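Local coordinates for protein argininosuccinate lyase (Chelativorans sp., PDB 6RXA) that acts as a C-N lyase of the aspartase/fumarase superfamily (EDDS lyase), and probably can split argininosuccinate into fumarate and arginine, at residues Ala73-Leu78 with Lys96-Ser101; Gly251-Ala256 with Ala298-Met303; Ser365-Leu370 with Ile401-Ile406. The protein carries 2 engineered substitutions. All blocks are in the same frame, centred on the assembly; numbering follows the deposited sequence.

Contact 2 belongs to the deep core of the subunit, whereas the centres of contacts 1 and 3 lie about 40 Å and 39 Å from the chain centre, on opposite sides of it. No helix is shared between them. Contact 1 joins helices 62-79 and 88-99 at a partly solvent-exposed seam, where an amide meets a methyl group. Contact 2 brings helices 236-262 and 290-301 together through small residues, with other subunits close by. Contact 3, in the C-terminal family region, is again buried, but sets a helix start against a loop with methionine and isoleucine. Contacts 2 and 3 are separated by about 19 Å at their nearest atoms.

Contact 1: Ala73-Leu78 with Lys96-Ser101; sequences AQVDEL and KRTIGS
Thr-98 meets two neighbouring residues of helix 62-79, Gln-74 and Val-75, entirely by van der Waals contact. The larger share falls to Gln-74. Its amide group lies with one flat side against the Thr-98 methyl, displaced so that the oxygen is nearest: OE1 of Gln-74 is 3.4 Å from CG2 of Thr-98, while the amide carbon CD of Gln-74 stands 3.7 Å from that methyl. An extended chain beyond CG (chi2 175°) carries the amide across. Glutamine suits this exposed margin: its flat amide covers the methyl with a face, and the exposed position probably leaves its polar atoms within reach of water. NE2 of Gln-74 also comes loosely to CG2 of Ile-99, at 4.4 Å.

Deeper in the seam the contact is aliphatic on one side. CG2 of Val-75 is 3.9 Å from OG1 of Thr-98, and the buried valine also packs on Tyr-91, Ala-94 and Leu-95 of helix 88-99, a place for a compact branched residue.

Among the polar interactions, Thr-98 OG1 is bonded to the carbonyl of Ala-94 in its own helix, which satisfies the hydroxyl locally and leaves the methyl for the other helix. Gly-100 N bonds to Lys-96 O at 2.9 Å, and the positive phi of Gly-100 (101°) suits glycine. Helix 88-99 thus ends here, completing two consecutive helices packed against each other within the Lyase family region.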
ATOM      1  N   ALA A  73     -10.223  41.102   7.456  1.00 20.81           N
ATOM      2  CA  ALA A  73      -9.653  41.106   8.798  1.00 21.87           C
ATOM      3  C   ALA A  73     -10.721  40.811   9.843  1.00 20.97           C
ATOM      4  O   ALA A  73     -10.476  40.069  10.800  1.00 21.77           O
ATOM      5  CB  ALA A  73      -8.990  42.456   9.061  1.00 23.64           C
ATOM      6  N   GLN A  74     -11.920  41.367   9.668  1.00 20.53           N
ATOM      7  CA  GLN A  74     -12.994  41.114  10.625  1.00 20.79           C
ATOM      8  C   GLN A  74     -13.437  39.653  10.589  1.00 20.14           C
ATOM      9  O   GLN A  74     -13.627  39.034  11.640  1.00 21.74           O
ATOM     10  CB  GLN A  74     -14.178  42.039  10.344  1.00 23.28           C
ATOM     11  CG  GLN A  74     -13.872  43.526  10.472  1.00 28.04           C
ATOM     12  CD  GLN A  74     -15.063  44.383  10.064  1.00 41.20           C
ATOM     13  OE1 GLN A  74     -16.099  44.368  10.726  1.00 52.33           O
ATOM     14  NE2 GLN A  74     -14.924  45.115   8.964  1.00 42.63           N
ATOM     15  N   VAL A  75     -13.604  39.073   9.397  1.00 18.37           N
ATOM     16  CA  VAL A  75     -14.069  37.689   9.330  1.00 18.62           C
ATOM     17  C   VAL A  75     -12.986  36.731   9.814  1.00 18.97           C
ATOM     18  O   VAL A  75     -13.277  35.727  10.474  1.00 19.19           O
ATOM     19  CB  VAL A  75     -14.587  37.339   7.926  1.00 19.16           C
ATOM     20  CG1 VAL A  75     -15.111  35.925   7.905  1.00 20.23           C
ATOM     21  CG2 VAL A  75     -15.704  38.296   7.517  1.00 19.41           C
ATOM     22  N   ASP A  76     -11.718  37.035   9.520  1.00 18.75           N
ATOM     23  CA  ASP A  76     -10.631  36.228  10.056  1.00 20.01           C
ATOM     24  C   ASP A  76     -10.715  36.154  11.579  1.00 20.63           C
ATOM     25  O   ASP A  76     -10.511  35.085  12.170  1.00 21.71           O
ATOM     26  CB  ASP A  76      -9.284  36.813   9.629  1.00 21.49           C
ATOM     27  CG  ASP A  76      -8.953  36.574   8.155  1.00 21.65           C
ATOM     28  OD1 ASP A  76      -9.674  35.832   7.451  1.00 21.53           O
ATOM     29  OD2 ASP A  76      -7.941  37.151   7.699  1.00 22.57           O
ATOM     30  N   GLU A  77     -11.015  37.281  12.233  1.00 21.88           N
ATOM     31  CA  GLU A  77     -11.118  37.275  13.689  1.00 24.24           C
ATOM     32  C   GLU A  77     -12.289  36.412  14.151  1.00 24.02           C
ATOM     33  O   GLU A  77     -12.164  35.665  15.126  1.00 24.96           O
ATOM     34  CB  GLU A  77     -11.229  38.703  14.222  1.00 31.66           C
ATOM     35  CG  GLU A  77     -11.505  38.753  15.714  1.00 53.18           C
ATOM     36  CD  GLU A  77     -10.578  39.691  16.450  1.00 86.30           C
ATOM     37  OE1 GLU A  77     -10.604  40.906  16.160  1.00 99.78           O
ATOM     38  OE2 GLU A  77      -9.820  39.208  17.315  1.00 99.50           O
ATOM     39  N   LEU A  78     -13.429  36.490  13.459  1.00 21.71           N
ATOM     40  CA  LEU A  78     -14.558  35.624  13.788  1.00 22.70           C
ATOM     41  C   LEU A  78     -14.185  34.158  13.644  1.00 23.46           C
ATOM     42  O   LEU A  78     -14.557  33.321  14.476  1.00 24.84           O
ATOM     43  CB  LEU A  78     -15.741  35.924  12.870  1.00 23.05           C
ATOM     44  CG  LEU A  78     -16.411  37.284  13.000  1.00 25.85           C
ATOM     45  CD1 LEU A  78     -17.496  37.423  11.972  1.00 24.87           C
ATOM     46  CD2 LEU A  78     -16.985  37.453  14.394  1.00 29.24           C
ATOM     47  N   LYS A  96     -20.100  38.882   3.425  1.00 18.99           N
ATOM     48  CA  LYS A  96     -21.264  39.625   2.946  1.00 20.32           C
ATOM     49  C   LYS A  96     -22.077  40.180   4.104  1.00 21.17           C
ATOM     50  O   LYS A  96     -22.557  41.318   4.043  1.00 21.63           O
ATOM     51  CB  LYS A  96     -22.119  38.701   2.079  1.00 21.37           C
ATOM     52  CG  LYS A  96     -23.431  39.282   1.562  1.00 27.75           C
ATOM     53  CD  LYS A  96     -24.170  38.247   0.685  1.00 39.56           C
ATOM     54  CE  LYS A  96     -24.744  37.099   1.518  1.00 51.92           C
ATOM     55  NZ  LYS A  96     -25.006  35.869   0.706  1.00 57.81           N
ATOM     56  N   ARG A  97     -22.260  39.389   5.168  1.00 21.60           N
ATOM     57  CA  ARG A  97     -22.994  39.902   6.325  1.00 22.96           C
ATOM     58  C   ARG A  97     -22.239  41.039   7.001  1.00 23.20           C
ATOM     59  O   ARG A  97     -22.858  41.914   7.619  1.00 23.21           O
ATOM     60  CB  ARG A  97     -23.292  38.791   7.328  1.00 22.88           C
ATOM     61  CG  ARG A  97     -24.311  37.785   6.821  1.00 22.83           C
ATOM     62  CD  ARG A  97     -24.735  36.819   7.914  1.00 23.62           C
ATOM     63  NE  ARG A  97     -23.650  35.930   8.337  1.00 23.83           N
ATOM     64  CZ  ARG A  97     -23.388  34.753   7.772  1.00 26.41           C
ATOM     65  NH1 ARG A  97     -24.112  34.324   6.747  1.00 27.55           N
ATOM     66  NH2 ARG A  97     -22.390  34.017   8.225  1.00 28.89           N
ATOM     67  N   THR A  98     -20.906  41.058   6.859  1.00 21.91           N
ATOM     68  CA  THR A  98     -20.077  42.046   7.548  1.00 22.34           C
ATOM     69  C   THR A  98     -19.976  43.355   6.769  1.00 23.27           C
ATOM     70  O   THR A  98     -20.056  44.435   7.370  1.00 24.24           O
ATOM     71  CB  THR A  98     -18.688  41.448   7.796  1.00 22.73           C
ATOM     72  OG1 THR A  98     -18.812  40.281   8.624  1.00 22.73           O
ATOM     73  CG2 THR A  98     -17.770  42.454   8.490  1.00 24.63           C
ATOM     74  N   ILE A  99     -19.788  43.297   5.453  1.00 22.26           N
ATOM     75  CA  ILE A  99     -19.497  44.487   4.660  1.00 21.88           C
ATOM     76  C   ILE A  99     -20.515  44.753   3.564  1.00 23.33           C
ATOM     77  O   ILE A  99     -20.414  45.789   2.893  1.00 24.98           O
ATOM     78  CB  ILE A  99     -18.078  44.442   4.054  1.00 22.88           C
ATOM     79  CG1 ILE A  99     -17.981  43.309   3.022  1.00 23.82           C
ATOM     80  CG2 ILE A  99     -17.049  44.281   5.149  1.00 25.05           C
ATOM     81  CD1 ILE A  99     -16.676  43.297   2.266  1.00 25.66           C
ATOM     82  N   GLY A 100     -21.451  43.854   3.324  1.00 23.79           N
ATOM     83  CA  GLY A 100     -22.418  44.032   2.264  1.00 26.25           C
ATOM     84  C   GLY A 100     -22.081  43.234   1.024  1.00 25.95           C
ATOM     85  O   GLY A 100     -21.131  42.442   0.977  1.00 24.26           O
ATOM     86  N   SER A 101     -22.878  43.476  -0.023  1.00 25.51           N
ATOM     87  CA  SER A 101     -22.839  42.636  -1.210  1.00 25.97           C
ATOM     88  C   SER A 101     -21.521  42.716  -1.976  1.00 23.94           C
ATOM     89  O   SER A 101     -21.210  41.786  -2.727  1.00 24.13           O
ATOM     90  CB  SER A 101     -24.006  42.996  -2.126  1.00 32.12           C
ATOM     91  OG  SER A 101     -23.908  44.352  -2.533  1.00 39.30           O
TER

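Contact 2: Gly251-Ala256 with Ala298-Met303; sequences GLSRLA and AAFAAM
Ser-253 and Ala-299 touch through their beta carbons, CB to CB at 3.7 Å, and this is the tight part of the contact. Their CA atoms are only 6.1 Å apart, a spacing that two helices can reach where the facing residues are small. Alanine offers a single methyl, and serine scarcely more bulk, so helix 236-262 and helix 290-301 come nearly backbone to backbone at this point. The hydroxyl of Ser-253 lies beside the Phe-300 ring. With OG anti to the backbone N (chi1 172°), it stands 3.7 Å from CE1 of Phe-300, approaching the ring obliquely. The contact with the ring is van der Waals only; the oxygen has its hydrogen bond with NE of Arg-296, one turn before Phe-300, and a weak one with the carbonyl of Asn-314 of the third subunit. A serine therefore serves twice in this buried place, being small enough for close packing and able to hydrogen-bond to the NE of an arginine.

Close helix packing of this kind is found in the central helical bundle of the aspartase/fumarase superfamily, to which all four subunits of the tetramer contribute. Phe-300 lies about 9 Å, side chain to side chain, from Arg-294, which binds fumarate in another structure of this protein.

Away from the serine the fit is looser. Little of this region is open to solvent, Ala-301 being partly exposed. Elsewhere the neighbours are protein: Leu-252 packs on Met-342 of helix 329-348 and makes no close contact with 298-303, while Arg-254 extends to the third subunit, where it bonds to main-chain carbonyls and makes a cation-pi contact with Tyr-318.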
ATOM      1  N   GLY A 251      14.399   5.293   6.269  1.00 11.19           N
ATOM      2  CA  GLY A 251      15.785   5.297   6.702  1.00 11.39           C
ATOM      3  C   GLY A 251      15.911   5.613   8.172  1.00 11.76           C
ATOM      4  O   GLY A 251      16.821   5.119   8.847  1.00 12.93           O
ATOM      5  N   LEU A 252      14.998   6.443   8.682  1.00 12.21           N
ATOM      6  CA  LEU A 252      14.926   6.737  10.108  1.00 11.55           C
ATOM      7  C   LEU A 252      14.503   5.505  10.900  1.00 10.80           C
ATOM      8  O   LEU A 252      15.092   5.212  11.948  1.00 12.49           O
ATOM      9  CB  LEU A 252      13.995   7.942  10.304  1.00 12.75           C
ATOM     10  CG  LEU A 252      13.826   8.420  11.741  1.00 12.95           C
ATOM     11  CD1 LEU A 252      13.547   9.911  11.821  1.00 13.11           C
ATOM     12  CD2 LEU A 252      12.721   7.657  12.430  1.00 12.90           C
ATOM     13  N   SER A 253      13.533   4.738  10.395  1.00 11.43           N
ATOM     14  CA  SER A 253      13.193   3.460  11.013  1.00 11.90           C
ATOM     15  C   SER A 253      14.399   2.526  11.067  1.00 11.03           C
ATOM     16  O   SER A 253      14.624   1.843  12.073  1.00 12.84           O
ATOM     17  CB  SER A 253      12.040   2.806  10.250  1.00 12.10           C
ATOM     18  OG  SER A 253      11.824   1.496  10.735  1.00 13.36           O
ATOM     19  N   ARG A 254      15.180   2.474   9.993  1.00 11.82           N
ATOM     20  CA  ARG A 254      16.325   1.574   9.954  1.00 10.70           C
ATOM     21  C   ARG A 254      17.377   1.959  10.985  1.00 11.57           C
ATOM     22  O   ARG A 254      17.955   1.086  11.646  1.00 12.48           O
ATOM     23  CB  ARG A 254      16.904   1.561   8.537  1.00 11.55           C
ATOM     24  CG  ARG A 254      15.982   0.850   7.560  1.00 11.60           C
ATOM     25  CD  ARG A 254      16.366   1.057   6.101  1.00 13.21           C
ATOM     26  NE  ARG A 254      17.507   0.248   5.739  1.00 15.48           N
ATOM     27  CZ  ARG A 254      18.171   0.382   4.599  1.00 15.77           C
ATOM     28  NH1 ARG A 254      17.803   1.345   3.733  1.00 15.92           N
ATOM     29  NH2 ARG A 254      19.184  -0.454   4.335  1.00 15.26           N
ATOM     30  N   LEU A 255      17.630   3.258  11.154  1.00 11.50           N
ATOM     31  CA  LEU A 255      18.553   3.686  12.199  1.00 11.70           C
ATOM     32  C   LEU A 255      17.990   3.384  13.579  1.00 11.38           C
ATOM     33  O   LEU A 255      18.718   2.921  14.461  1.00 12.45           O
ATOM     34  CB  LEU A 255      18.849   5.179  12.084  1.00 12.55           C
ATOM     35  CG  LEU A 255      19.763   5.722  13.179  1.00 13.41           C
ATOM     36  CD1 LEU A 255      21.128   5.045  13.163  1.00 13.29           C
ATOM     37  CD2 LEU A 255      19.931   7.234  13.040  1.00 13.67           C
ATOM     38  N   ALA A 256      16.702   3.675  13.798  1.00 11.27           N
ATOM     39  CA  ALA A 256      16.095   3.350  15.083  1.00 11.47           C
ATOM     40  C   ALA A 256      16.215   1.860  15.384  1.00 11.43           C
ATOM     41  O   ALA A 256      16.535   1.470  16.512  1.00 13.34           O
ATOM     42  CB  ALA A 256      14.628   3.784  15.083  1.00 11.24           C
ATOM     43  N   ALA A 298       5.784   5.946  13.434  1.00 12.12           N
ATOM     44  CA  ALA A 298       5.532   7.041  12.501  1.00 11.40           C
ATOM     45  C   ALA A 298       5.986   6.693  11.090  1.00 11.50           C
ATOM     46  O   ALA A 298       5.296   7.011  10.115  1.00 12.75           O
ATOM     47  CB  ALA A 298       6.252   8.299  12.990  1.00 12.10           C
ATOM     48  N   ALA A 299       7.145   6.042  10.963  1.00 11.85           N
ATOM     49  CA  ALA A 299       7.615   5.596   9.659  1.00 10.85           C
ATOM     50  C   ALA A 299       6.612   4.665   8.997  1.00 10.49           C
ATOM     51  O   ALA A 299       6.298   4.818   7.809  1.00 12.75           O
ATOM     52  CB  ALA A 299       8.973   4.903   9.806  1.00 11.51           C
ATOM     53  N   PHE A 300       6.133   3.655   9.733  1.00 11.47           N
ATOM     54  CA  PHE A 300       5.186   2.713   9.148  1.00 11.61           C
ATOM     55  C   PHE A 300       3.901   3.430   8.757  1.00 11.24           C
ATOM     56  O   PHE A 300       3.331   3.181   7.691  1.00 13.77           O
ATOM     57  CB  PHE A 300       4.852   1.618  10.158  1.00 11.48           C
ATOM     58  CG  PHE A 300       6.039   0.954  10.790  1.00 11.24           C
ATOM     59  CD1 PHE A 300       7.254   0.832  10.132  1.00 11.10           C
ATOM     60  CD2 PHE A 300       5.916   0.425  12.061  1.00 11.84           C
ATOM     61  CE1 PHE A 300       8.316   0.195  10.759  1.00 11.60           C
ATOM     62  CE2 PHE A 300       6.959  -0.211  12.674  1.00 12.11           C
ATOM     63  CZ  PHE A 300       8.161  -0.325  12.027  1.00 12.04           C
ATOM     64  N   ALA A 301       3.428   4.333   9.613  1.00 12.00           N
ATOM     65  CA  ALA A 301       2.169   5.005   9.336  1.00 11.82           C
ATOM     66  C   ALA A 301       2.257   5.879   8.094  1.00 11.46           C
ATOM     67  O   ALA A 301       1.244   6.084   7.412  1.00 13.74           O
ATOM     68  CB  ALA A 301       1.739   5.843  10.535  1.00 12.11           C
ATOM     69  N   ALA A 302       3.449   6.395   7.780  1.00 11.76           N
ATOM     70  CA  ALA A 302       3.637   7.253   6.615  1.00 11.37           C
ATOM     71  C   ALA A 302       3.373   6.515   5.306  1.00 11.52           C
ATOM     72  O   ALA A 302       3.173   7.152   4.270  1.00 13.61           O
ATOM     73  CB  ALA A 302       5.049   7.828   6.598  1.00 11.03           C
ATOM     74  N   MET A 303       3.351   5.182   5.327  1.00 12.38           N
ATOM     75  CA  MET A 303       2.962   4.453   4.129  1.00 12.48           C
ATOM     76  C   MET A 303       1.511   4.726   3.757  1.00 11.66           C
ATOM     77  O   MET A 303       1.124   4.602   2.586  1.00 13.30           O
ATOM     78  CB  MET A 303       3.076   2.954   4.403  1.00 13.26           C
ATOM     79  CG  MET A 303       4.418   2.494   4.846  1.00 15.48           C
ATOM     80  SD  MET A 303       5.468   2.137   3.443  1.00 18.87           S
ATOM     81  CE  MET A 303       4.642   0.775   2.563  1.00 16.11           C
TER

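Contact 3: Ser365-Leu370 with Ile401-Ile406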
ATOM      1  N   SER A 365      34.945 -10.987  13.249  1.00 15.52           N
ATOM      2  CA  SER A 365      34.827 -10.027  12.160  1.00 15.48           C
ATOM      3  C   SER A 365      36.167  -9.714  11.493  1.00 16.11           C
ATOM      4  O   SER A 365      36.172  -9.125  10.403  1.00 16.03           O
ATOM      5  CB  SER A 365      34.160  -8.746  12.665  1.00 15.59           C
ATOM      6  OG  SER A 365      35.051  -7.982  13.447  1.00 15.56           O
ATOM      7  N   THR A 366      37.288 -10.064  12.116  1.00 16.17           N
ATOM      8  CA  THR A 366      38.607  -9.836  11.522  1.00 17.18           C
ATOM      9  C   THR A 366      39.019 -10.922  10.535  1.00 18.07           C
ATOM     10  O   THR A 366      40.138 -10.868  10.015  1.00 18.99           O
ATOM     11  CB  THR A 366      39.653  -9.716  12.637  1.00 18.56           C
ATOM     12  OG1 THR A 366      39.584 -10.886  13.465  1.00 18.90           O
ATOM     13  CG2 THR A 366      39.389  -8.471  13.477  1.00 18.80           C
ATOM     14  N   MET A 367      38.158 -11.892  10.223  1.00 17.51           N
ATOM     15  CA  MET A 367      38.603 -13.008   9.397  1.00 18.49           C
ATOM     16  C   MET A 367      38.848 -12.614   7.939  1.00 19.23           C
ATOM     17  O   MET A 367      39.648 -13.270   7.261  1.00 19.54           O
ATOM     18  CB  MET A 367      37.620 -14.174   9.478  1.00 18.40           C
ATOM     19  CG  MET A 367      37.562 -14.837  10.836  1.00 19.75           C
ATOM     20  SD  MET A 367      39.137 -15.548  11.341  1.00 21.15           S
ATOM     21  CE  MET A 367      39.587 -14.448  12.685  1.00 27.96           C
ATOM     22  N   THR A 368      38.177 -11.575   7.430  1.00 18.51           N
ATOM     23  CA  THR A 368      38.471 -11.144   6.067  1.00 19.09           C
ATOM     24  C   THR A 368      39.916 -10.690   5.956  1.00 20.78           C
ATOM     25  O   THR A 368      40.626 -11.060   5.018  1.00 19.67           O
ATOM     26  CB  THR A 368      37.557 -10.009   5.618  1.00 18.71           C
ATOM     27  OG1 THR A 368      36.199 -10.439   5.591  1.00 16.38           O
ATOM     28  CG2 THR A 368      37.957  -9.576   4.200  1.00 20.23           C
ATOM     29  N   ASP A 369      40.381  -9.904   6.927  1.00 21.44           N
ATOM     30  CA  ASP A 369      41.768  -9.453   6.868  1.00 22.58           C
ATOM     31  C   ASP A 369      42.743 -10.618   6.952  1.00 21.91           C
ATOM     32  O   ASP A 369      43.794 -10.602   6.304  1.00 22.36           O
ATOM     33  CB  ASP A 369      42.061  -8.405   7.929  1.00 22.82           C
ATOM     34  CG  ASP A 369      41.729  -7.014   7.446  1.00 23.39           C
ATOM     35  OD1 ASP A 369      40.941  -6.917   6.479  1.00 23.27           O
ATOM     36  OD2 ASP A 369      42.262  -6.027   8.004  1.00 22.56           O
ATOM     37  N   LEU A 370      42.425 -11.649   7.746  1.00 20.91           N
ATOM     38  CA  LEU A 370      43.270 -12.845   7.752  1.00 22.35           C
ATOM     39  C   LEU A 370      43.309 -13.498   6.369  1.00 23.13           C
ATOM     40  O   LEU A 370      44.381 -13.905   5.892  1.00 23.06           O
ATOM     41  CB  LEU A 370      42.790 -13.817   8.831  1.00 23.28           C
ATOM     42  CG  LEU A 370      43.655 -15.048   9.117  1.00 26.09           C
ATOM     43  CD1 LEU A 370      45.013 -14.623   9.669  1.00 28.92           C
ATOM     44  CD2 LEU A 370      42.963 -15.998  10.083  1.00 25.85           C
ATOM     45  N   ILE A 401      38.063 -20.747  21.202  1.00 28.60           N
ATOM     46  CA  ILE A 401      39.155 -19.801  21.014  1.00 26.22           C
ATOM     47  C   ILE A 401      38.579 -18.523  20.420  1.00 25.52           C
ATOM     48  O   ILE A 401      38.060 -18.537  19.297  1.00 27.63           O
ATOM     49  CB  ILE A 401      40.235 -20.392  20.092  1.00 28.90           C
ATOM     50  CG1 ILE A 401      40.769 -21.707  20.670  1.00 33.02           C
ATOM     51  CG2 ILE A 401      41.354 -19.383  19.870  1.00 28.69           C
ATOM     52  CD1 ILE A 401      41.650 -22.498  19.714  1.00 33.76           C
ATOM     53  N   LYS A 402      38.658 -17.415  21.164  1.00 24.61           N
ATOM     54  CA  LYS A 402      38.235 -16.126  20.642  1.00 25.63           C
ATOM     55  C   LYS A 402      39.162 -15.695  19.509  1.00 24.02           C
ATOM     56  O   LYS A 402      40.322 -16.104  19.437  1.00 23.65           O
ATOM     57  CB  LYS A 402      38.284 -15.047  21.723  1.00 30.62           C
ATOM     58  CG  LYS A 402      37.533 -15.370  23.003  1.00 42.24           C
ATOM     59  CD  LYS A 402      36.037 -15.307  22.822  1.00 58.42           C
ATOM     60  CE  LYS A 402      35.348 -15.311  24.176  1.00 76.74           C
ATOM     61  NZ  LYS A 402      33.869 -15.227  24.055  1.00 89.86           N
ATOM     62  N   ALA A 403      38.641 -14.835  18.628  1.00 22.80           N
ATOM     63  CA  ALA A 403      39.380 -14.508  17.412  1.00 21.37           C
ATOM     64  C   ALA A 403      40.769 -13.969  17.726  1.00 21.88           C
ATOM     65  O   ALA A 403      41.738 -14.301  17.034  1.00 23.40           O
ATOM     66  CB  ALA A 403      38.599 -13.502  16.570  1.00 20.03           C
ATOM     67  N   ASN A 404      40.887 -13.135  18.759  1.00 21.64           N
ATOM     68  CA  ASN A 404      42.162 -12.492  19.056  1.00 24.71           C
ATOM     69  C   ASN A 404      43.161 -13.435  19.712  1.00 26.36           C
ATOM     70  O   ASN A 404      44.314 -13.038  19.930  1.00 29.69           O
ATOM     71  CB  ASN A 404      41.947 -11.233  19.900  1.00 24.81           C
ATOM     72  CG  ASN A 404      41.213 -11.500  21.205  1.00 27.50           C
ATOM     73  OD1 ASN A 404      40.573 -12.535  21.391  1.00 27.40           O
ATOM     74  ND2 ASN A 404      41.280 -10.528  22.109  1.00 32.02           N
ATOM     75  N   LYS A 405      42.748 -14.665  20.020  1.00 25.46           N
ATOM     76  CA  LYS A 405      43.629 -15.709  20.522  1.00 26.82           C
ATOM     77  C   LYS A 405      43.984 -16.740  19.454  1.00 26.75           C
ATOM     78  O   LYS A 405      44.691 -17.707  19.753  1.00 27.13           O
ATOM     79  CB  LYS A 405      42.970 -16.425  21.704  1.00 30.06           C
ATOM     80  CG  LYS A 405      42.624 -15.532  22.879  1.00 36.43           C
ATOM     81  CD  LYS A 405      43.839 -14.790  23.396  1.00 49.22           C
ATOM     82  CE  LYS A 405      43.525 -14.081  24.700  1.00 66.76           C
ATOM     83  NZ  LYS A 405      44.642 -13.195  25.119  1.00 80.71           N
ATOM     84  N   ILE A 406      43.497 -16.565  18.225  1.00 25.88           N
ATOM     85  CA  ILE A 406      43.923 -17.416  17.118  1.00 25.05           C
ATOM     86  C   ILE A 406      45.388 -17.141  16.811  1.00 26.39           C
ATOM     87  O   ILE A 406      45.808 -15.982  16.697  1.00 26.23           O
ATOM     88  CB  ILE A 406      43.048 -17.167  15.880  1.00 24.90           C
ATOM     89  CG1 ILE A 406      41.603 -17.600  16.144  1.00 24.05           C
ATOM     90  CG2 ILE A 406      43.640 -17.875  14.658  1.00 26.65           C
ATOM     91  CD1 ILE A 406      40.644 -17.184  15.047  1.00 24.26           C
TER
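Met-367 reaches across to Ala-403 and Ile-406 with its terminal methyl, and its chain approaches them step by step. CB, at the first turn of helix 367-378, is still 7.0 Å from CD1 of Ile-406. CG lies anti to the carbonyl carbon (chi1 -67°) and shortens the distance to 5.7 Å from the same Ile-406 CD1. The chain then bends at chi2, and SD arrives 4.3 Å from CD1 of Ile-406. A second bend (chi3 111°) delivers CE, which touches two residues: CD1 of Ile-406 at 3.8 Å, tip to tip, and CB of Ala-403 at 4.1 Å. An unbranched, flexible methionine suits the span between the helix start and the loop, while Ile-406, reaching out along its CG1 branch, supplies the apolar end that meets it.

These residues belong to the helical C-terminal region of the argininosuccinate lyase family, where the start of one helix packs against the connection between helices 382-399 and 408-419. Around the methyl contact, Val-389 and Val-393 of helix 382-399 and Leu-434 of helix 427-434 also pack on Met-367, and Gln-285 of the fourth subunit touches it from another chain.

Ala-403 opens a 3-10 turn, in which Ile-406 N bonds to Ala-403 O at 3.1 Å; the backbone of Ala-403 also hydrogen-bonds with that of Glu-362. Alanine's single methyl suits a place approached by both Met-367 CE and Thr-366, whose OG1 is 4.2 Å from CB of Ala-403. The backbone N of Leu-370 makes a weak bond, 3.3 Å long, to the carbonyl O of Thr-366.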